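Local coordinates for protein Ves (Pseudomonas fluorescens, PDB 5FCC) that is a bicupin of the HutD family whose biochemical role is not established, but which probably takes part in histidine utilisation, at residues A64-V69 with N117-P122. Residues are numbered along the deposited sequence; the frame is centred on the assembly and turned at random.
Sequences AGYQRV and NLIYSP. With NA (sodium ion), chain G; EDO (1,2-ethanediol), chain C.
Gln67 and Tyr120 lie side by side on one face of the sheet, with Gln67 CB over one face of the ring, offset toward its rim and 3.9 Å from the centroid, in a CH-pi contact. Tyr120 swings toward Gln67 because its CG stands between the backbone N and carbonyl carbon (chi1 67°), bringing OH to 3.3 Å from Gln67 CG. Were Tyr120 replaced by alanine, the Gln67 methylenes would probably lose their aromatic support and the side chain would be freer to turn. Gln67 suits the place by having an aliphatic stem for the ring and an amide whose NE2 donates to Arg68 O. The strands that carry them, 67-74 and 113-120, run antiparallel within a sheet of the cupin fold; Gln67 N donates to Tyr120 O at 2.6 Å, nearly straight. On the other face, branched Ile119 sets CD1 against both Tyr66 CB (3.6 Å) and Arg68 CG (3.8 Å). Arginine suits this site by joining a long aliphatic stem to a polar head: a bend at chi3 (61°) brings the guanidinium edge to water 3, which accepts from NE and donates to Leu118 O. The ring of Tyr66 runs by Ser121 CB and delivers its OH to a sodium ion at 2.4 Å, which Glu43 O and four waters also bind.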
loop_
_atom_site.group_PDB
_atom_site.type_symbol
_atom_site.label_atom_id
_atom_site.label_comp_id
_atom_site.label_asym_id
_atom_site.label_seq_id
_atom_site.Cartn_x
_atom_site.Cartn_y
_atom_site.Cartn_z
ATOM N N ALA A 64 -0.525 -4.188 17.681
ATOM C CA ALA A 64 -1.095 -5.098 18.663
ATOM C C ALA A 64 -1.905 -6.180 17.970
ATOM O O ALA A 64 -2.551 -5.936 16.949
ATOM C CB ALA A 64 -1.975 -4.349 19.666
ATOM N N GLY A 65 -1.873 -7.384 18.538
ATOM C CA GLY A 65 -2.553 -8.503 17.920
ATOM C C GLY A 65 -1.929 -8.998 16.624
ATOM O O GLY A 65 -2.556 -9.799 15.927
ATOM N N TYR A 66 -0.725 -8.541 16.267
ATOM C CA TYR A 66 -0.019 -9.030 15.087
ATOM C C TYR A 66 1.309 -9.652 15.485
ATOM O O TYR A 66 1.997 -9.150 16.371
ATOM C CB TYR A 66 0.236 -7.908 14.071
ATOM C CG TYR A 66 -1.040 -7.552 13.355
ATOM C CD1 TYR A 66 -1.968 -6.720 13.960
ATOM C CD2 TYR A 66 -1.338 -8.094 12.112
ATOM C CE1 TYR A 66 -3.169 -6.414 13.351
ATOM C CE2 TYR A 66 -2.540 -7.789 11.475
ATOM C CZ TYR A 66 -3.448 -6.944 12.108
ATOM O OH TYR A 66 -4.639 -6.649 11.503
ATOM N N GLN A 67 1.683 -10.698 14.767
ATOM C CA GLN A 67 2.962 -11.362 14.926
ATOM C C GLN A 67 3.890 -10.920 13.795
ATOM O O GLN A 67 3.490 -10.900 12.629
ATOM C CB GLN A 67 2.767 -12.880 14.908
ATOM C CG GLN A 67 4.076 -13.669 14.944
ATOM C CD GLN A 67 4.773 -13.553 16.294
ATOM O OE1 GLN A 67 4.140 -13.719 17.318
ATOM N NE2 GLN A 67 6.065 -13.213 16.290
ATOM N N ARG A 68 5.122 -10.574 14.130
ATOM C CA ARG A 68 6.073 -10.150 13.117
ATOM C C ARG A 68 7.222 -11.135 12.981
ATOM O O ARG A 68 7.654 -11.761 13.954
ATOM C CB ARG A 68 6.606 -8.756 13.424
ATOM C CG ARG A 68 5.466 -7.736 13.617
ATOM C CD ARG A 68 5.997 -6.342 13.793
ATOM N NE ARG A 68 6.747 -5.898 12.616
ATOM C CZ ARG A 68 7.316 -4.698 12.492
ATOM N NH1 ARG A 68 7.238 -3.822 13.482
ATOM N NH2 ARG A 68 7.979 -4.381 11.376
ATOM N N VAL A 69 7.714 -11.267 11.757
ATOM C CA VAL A 69 8.926 -12.012 11.474
ATOM C C VAL A 69 9.705 -11.164 10.497
ATOM O O VAL A 69 9.256 -10.948 9.369
ATOM C CB VAL A 69 8.650 -13.397 10.893
ATOM C CG1 VAL A 69 9.965 -14.135 10.741
ATOM C CG2 VAL A 69 7.690 -14.163 11.790
ATOM N N ASN A 117 9.933 -8.039 5.763
ATOM C CA ASN A 117 8.976 -7.997 6.863
ATOM C C ASN A 117 7.770 -8.863 6.536
ATOM O O ASN A 117 7.061 -8.610 5.549
ATOM C CB ASN A 117 8.463 -6.577 7.142
ATOM C CG ASN A 117 9.447 -5.726 7.920
ATOM O OD1 ASN A 117 10.583 -6.125 8.167
ATOM N ND2 ASN A 117 9.026 -4.508 8.254
ATOM N N LEU A 118 7.506 -9.840 7.396
ATOM C CA LEU A 118 6.221 -10.516 7.442
ATOM C C LEU A 118 5.514 -10.049 8.696
ATOM O O LEU A 118 6.129 -9.974 9.765
ATOM C CB LEU A 118 6.348 -12.037 7.484
ATOM C CG LEU A 118 5.074 -12.765 7.895
ATOM C CD1 LEU A 118 3.915 -12.549 6.844
ATOM C CD2 LEU A 118 5.366 -14.235 8.121
ATOM N N ILE A 119 4.228 -9.748 8.567
ATOM C CA ILE A 119 3.381 -9.482 9.712
ATOM C C ILE A 119 2.085 -10.219 9.468
ATOM O O ILE A 119 1.598 -10.255 8.334
ATOM C CB ILE A 119 3.170 -7.962 9.933
ATOM C CG1 ILE A 119 2.398 -7.719 11.230
ATOM C CG2 ILE A 119 2.455 -7.301 8.727
ATOM C CD1 ILE A 119 2.444 -6.302 11.736
ATOM N N TYR A 120 1.523 -10.828 10.517
ATOM C CA TYR A 120 0.208 -11.421 10.347
ATOM C C TYR A 120 -0.512 -11.429 11.683
ATOM O O TYR A 120 0.093 -11.324 12.759
ATOM C CB TYR A 120 0.279 -12.835 9.760
ATOM C CG TYR A 120 0.921 -13.790 10.749
ATOM C CD1 TYR A 120 2.302 -13.869 10.867
ATOM C CD2 TYR A 120 0.140 -14.567 11.597
ATOM C CE1 TYR A 120 2.894 -14.708 11.808
ATOM C CE2 TYR A 120 0.722 -15.409 12.530
ATOM C CZ TYR A 120 2.094 -15.483 12.615
ATOM O OH TYR A 120 2.637 -16.321 13.550
ATOM N N SER A 121 -1.826 -11.543 11.583
ATOM C CA SER A 121 -2.694 -11.611 12.737
ATOM C C SER A 121 -2.822 -13.071 13.112
ATOM O O SER A 121 -3.393 -13.845 12.334
ATOM C CB SER A 121 -4.068 -11.024 12.395
ATOM O OG SER A 121 -5.016 -11.419 13.367
ATOM N N PRO A 122 -2.294 -13.514 14.265
ATOM C CA PRO A 122 -2.457 -14.931 14.627
ATOM C C PRO A 122 -3.911 -15.338 14.783
ATOM O O PRO A 122 -4.266 -16.495 14.520
ATOM C CB PRO A 122 -1.678 -15.057 15.948
ATOM C CG PRO A 122 -0.652 -13.980 15.905
ATOM C CD PRO A 122 -1.362 -12.819 15.172
HETATM NA NA NA G . -5.771 -4.523 11.827
HETATM C C1 EDO C . 11.374 -2.462 10.611
HETATM O O1 EDO C . 10.109 -2.535 9.958
HETATM C C2 EDO C . 11.858 -3.888 10.916
HETATM O O2 EDO C . 11.952 -4.603 9.683
HETATM O O HOH W 1 -4.285 -11.986 16.482
HETATM O O HOH W 2 -5.474 -9.321 14.763
HETATM O O HOH W 3 7.012 -7.471 10.256
HETATM O O HOH W 4 -4.146 -3.342 13.244
HETATM O O HOH W 5 -5.989 -2.018 11.617
HETATM O O HOH W 6 -4.121 -4.269 9.970
HETATM O O HOH W 7 -6.832 -5.356 13.734
#